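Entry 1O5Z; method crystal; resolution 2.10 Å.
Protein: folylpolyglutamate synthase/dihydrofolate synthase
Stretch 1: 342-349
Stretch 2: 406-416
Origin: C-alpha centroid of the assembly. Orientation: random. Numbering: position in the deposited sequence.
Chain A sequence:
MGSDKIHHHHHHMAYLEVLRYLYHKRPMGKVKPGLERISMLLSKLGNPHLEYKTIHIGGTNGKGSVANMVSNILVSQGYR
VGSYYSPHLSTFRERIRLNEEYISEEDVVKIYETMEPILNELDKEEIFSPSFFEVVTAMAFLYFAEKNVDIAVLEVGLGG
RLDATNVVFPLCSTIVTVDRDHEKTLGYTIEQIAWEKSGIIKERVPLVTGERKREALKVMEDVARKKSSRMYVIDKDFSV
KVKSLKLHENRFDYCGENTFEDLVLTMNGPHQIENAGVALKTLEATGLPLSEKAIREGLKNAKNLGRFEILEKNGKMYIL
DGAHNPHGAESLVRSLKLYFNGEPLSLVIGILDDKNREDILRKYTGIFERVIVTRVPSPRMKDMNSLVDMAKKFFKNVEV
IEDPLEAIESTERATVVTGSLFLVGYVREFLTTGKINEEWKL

Stretch 1, residues 342-349: GEPLSLVI
Stretch 2 (406-416) EAIESTERATV

The strand that includes Ser346 to Ile349 runs parallel to the strand that includes Thr415 and Val416, with their N-to-C directions 31° apart and a closest axial approach of 4.6 Å. Backbone torsions in the first stretch are extended, with phi/psi from −131/152° at Leu345 to −114/114° at Val348; Thr415 (−117/126°) and Val416 (−95/119°) match them. Ser346 pairs with Thr415 (CA–CA 4.7 Å) and Leu347 with Val416 (CA–CA 4.8 Å). Three nearly straight hydrogen bonds fix this register: Ser346 N to Ala414 O (3.0 Å, 165°), Val416 N to Ser346 O (2.9 Å, 174°) and Val348 N to Val416 O (2.8 Å, 169°). The same carbonyls receive CA–H contacts, from Leu345 CA to Ala414 O (3.4 Å), Thr415 CA to Ser346 O (3.4 Å) and Leu347 CA to Val416 O (3.5 Å). At the Pro344 end of this ladder a water donates to Pro344 O (2.6 Å) and Glu343 OE1 (3.2 Å) and accepts from Ala414 N (3.0 Å), linking Pro344 O and Ala414 N, which lie 4.1 Å apart.

Stretch 2 reaches its strand from a helix that includes Glu406 to Glu409; Ser410 OG donates to Glu406 O (2.7 Å). Thr411 (phi/psi −90/153°) and Arg413 (phi/psi −75/158°) are extended, whereas Glu412 is at −108/−39°.

Leu345, Leu347, Ala414 and Val416 place their side chains on one face of the sheet. Leu345 (m, t) brings CD2 to 3.7 Å from Ala414 CB, where the small methyl accommodates the branched leucine; Leu347 (t, p) sets CD1 4.0 Å from Val416 CG1 (Val416 t).

Ser346 and Thr415 occupy the other face. Ser346 (m) is compact enough to lie beside Arg413, OG being 3.3 Å from Arg413 CD, and its CB is 3.9 Å from Thr411 CG2. This contact buries Ser346 OG without a polar partner. Arg413 (m, t, t, chi4 108°) extends its aliphatic portion past Pro344, with CD 4.1 Å from Pro344 CB. Thr415 (m) donates from OG1 to Arg413 O (2.8 Å), satisfying a buried hydroxyl, while its CG2 packs 3.5 Å from Val348 CG2. Val348 (t) also reaches the helix: CG1 lies 3.7 Å from Ala407 CB, a short side chain that permits close approach, and CG2 lies 4.3 Å from Ile408 CG2. Altogether 602 Å² is buried between the stretches, both sides summed.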

# COMPACT_ATOMS: atom_id res chain seq x y z
N GLY A 342 -2.38 -12.63 25.59
CA GLY A 342 -1.52 -13.15 26.67
C GLY A 342 -0.00 -12.91 26.53
O GLY A 342 0.77 -13.20 27.44
N GLU A 343 0.43 -12.36 25.41
CA GLU A 343 1.83 -12.38 25.05
C GLU A 343 2.65 -11.24 25.63
O GLU A 343 2.20 -10.10 25.61
CB GLU A 343 1.96 -12.33 23.54
CG GLU A 343 1.64 -13.66 22.91
CD GLU A 343 2.78 -14.64 23.12
OE1 GLU A 343 3.86 -14.42 22.47
OE2 GLU A 343 2.57 -15.57 23.95
N PRO A 344 3.83 -11.57 26.18
CA PRO A 344 4.81 -10.55 26.53
C PRO A 344 5.41 -9.98 25.28
O PRO A 344 5.73 -10.74 24.37
CB PRO A 344 5.88 -11.33 27.31
CG PRO A 344 5.71 -12.73 26.90
CD PRO A 344 4.28 -12.92 26.56
N LEU A 345 5.55 -8.67 25.24
CA LEU A 345 5.97 -7.96 24.05
C LEU A 345 7.08 -6.99 24.33
O LEU A 345 7.20 -6.46 25.43
CB LEU A 345 4.83 -7.15 23.46
CG LEU A 345 3.61 -7.92 22.98
CD1 LEU A 345 2.63 -6.89 22.48
CD2 LEU A 345 3.96 -8.97 21.88
N SER A 346 7.89 -6.76 23.31
CA SER A 346 8.96 -5.79 23.32
C SER A 346 8.67 -4.83 22.16
O SER A 346 8.02 -5.20 21.21
CB SER A 346 10.32 -6.47 23.11
OG SER A 346 10.65 -7.27 24.22
N LEU A 347 9.11 -3.59 22.30
CA LEU A 347 8.87 -2.52 21.36
C LEU A 347 10.21 -2.02 20.95
O LEU A 347 11.02 -1.68 21.81
CB LEU A 347 8.18 -1.35 22.04
CG LEU A 347 7.91 -0.09 21.21
CD1 LEU A 347 7.07 -0.38 19.96
CD2 LEU A 347 7.16 0.83 22.12
N VAL A 348 10.41 -1.96 19.64
CA VAL A 348 11.52 -1.23 19.06
C VAL A 348 10.88 -0.08 18.29
O VAL A 348 10.16 -0.30 17.32
CB VAL A 348 12.39 -2.14 18.19
CG1 VAL A 348 13.55 -1.35 17.54
CG2 VAL A 348 12.90 -3.34 19.03
N ILE A 349 11.14 1.15 18.78
CA ILE A 349 10.52 2.36 18.25
C ILE A 349 11.54 3.47 17.81
O ILE A 349 12.50 3.77 18.49
CB ILE A 349 9.40 2.86 19.21
CG1 ILE A 349 8.50 3.91 18.54
CG2 ILE A 349 9.96 3.33 20.56
CD1 ILE A 349 7.15 3.97 19.14
N GLU A 406 20.53 -4.08 15.71
CA GLU A 406 21.01 -4.53 17.00
C GLU A 406 19.84 -4.58 17.92
O GLU A 406 19.72 -5.52 18.69
CB GLU A 406 22.05 -3.61 17.58
CG GLU A 406 22.67 -4.10 18.88
CD GLU A 406 23.82 -3.22 19.36
OE1 GLU A 406 24.26 -2.28 18.63
OE2 GLU A 406 24.30 -3.48 20.48
N ALA A 407 19.01 -3.54 17.89
CA ALA A 407 17.78 -3.51 18.69
C ALA A 407 16.94 -4.74 18.47
O ALA A 407 16.52 -5.36 19.44
CB ALA A 407 16.98 -2.27 18.40
N ILE A 408 16.66 -5.13 17.23
CA ILE A 408 15.84 -6.34 17.03
C ILE A 408 16.58 -7.59 17.35
O ILE A 408 15.99 -8.55 17.83
CB ILE A 408 15.22 -6.42 15.62
CG1 ILE A 408 16.29 -6.36 14.53
CG2 ILE A 408 14.20 -5.29 15.44
CD1 ILE A 408 15.96 -7.17 13.31
N GLU A 409 17.89 -7.60 17.14
CA GLU A 409 18.71 -8.76 17.48
C GLU A 409 18.66 -9.05 18.98
O GLU A 409 18.77 -10.20 19.40
CB GLU A 409 20.15 -8.57 16.95
CG GLU A 409 21.10 -9.74 17.19
CD GLU A 409 21.56 -9.82 18.63
OE1 GLU A 409 22.02 -10.90 19.08
OE2 GLU A 409 21.46 -8.79 19.34
N SER A 410 18.42 -8.00 19.77
CA SER A 410 18.50 -8.03 21.22
C SER A 410 17.27 -8.55 21.95
O SER A 410 17.32 -8.84 23.15
CB SER A 410 18.83 -6.62 21.68
OG SER A 410 20.16 -6.36 21.22
N THR A 411 16.16 -8.67 21.23
CA THR A 411 14.93 -9.15 21.84
C THR A 411 14.79 -10.67 21.77
O THR A 411 15.36 -11.33 20.90
CB THR A 411 13.73 -8.47 21.22
OG1 THR A 411 13.75 -8.60 19.80
CG2 THR A 411 13.81 -6.96 21.42
N GLU A 412 14.06 -11.18 22.75
CA GLU A 412 13.62 -12.56 22.85
C GLU A 412 12.12 -12.65 22.57
O GLU A 412 11.64 -13.62 21.94
CB GLU A 412 13.86 -13.07 24.27
CG GLU A 412 15.22 -12.73 24.84
CD GLU A 412 16.32 -13.64 24.32
OE1 GLU A 412 16.42 -13.86 23.09
OE2 GLU A 412 17.11 -14.14 25.16
N ARG A 413 11.38 -11.65 23.08
CA ARG A 413 9.95 -11.60 23.00
C ARG A 413 9.51 -11.25 21.62
O ARG A 413 10.27 -10.69 20.85
CB ARG A 413 9.40 -10.54 23.94
CG ARG A 413 9.64 -10.79 25.42
CD ARG A 413 9.37 -9.52 26.25
NE ARG A 413 9.58 -9.65 27.68
CZ ARG A 413 10.59 -9.12 28.38
NH1 ARG A 413 11.55 -8.41 27.82
NH2 ARG A 413 10.63 -9.32 29.68
N ALA A 414 8.28 -11.61 21.32
CA ALA A 414 7.61 -11.05 20.17
C ALA A 414 7.79 -9.50 20.14
O ALA A 414 7.48 -8.80 21.13
CB ALA A 414 6.13 -11.47 20.18
N THR A 415 8.34 -8.98 19.03
CA THR A 415 8.86 -7.62 18.97
C THR A 415 8.08 -6.81 17.96
O THR A 415 7.97 -7.21 16.81
CB THR A 415 10.32 -7.63 18.58
OG1 THR A 415 11.07 -8.26 19.61
CG2 THR A 415 10.90 -6.22 18.52
N VAL A 416 7.57 -5.66 18.40
CA VAL A 416 6.86 -4.71 17.58
C VAL A 416 7.88 -3.67 17.13
O VAL A 416 8.48 -2.99 17.94
CB VAL A 416 5.73 -4.01 18.36
CG1 VAL A 416 5.11 -2.90 17.50
CG2 VAL A 416 4.67 -5.01 18.83
O HOH W 1 6.58 -13.03 23.36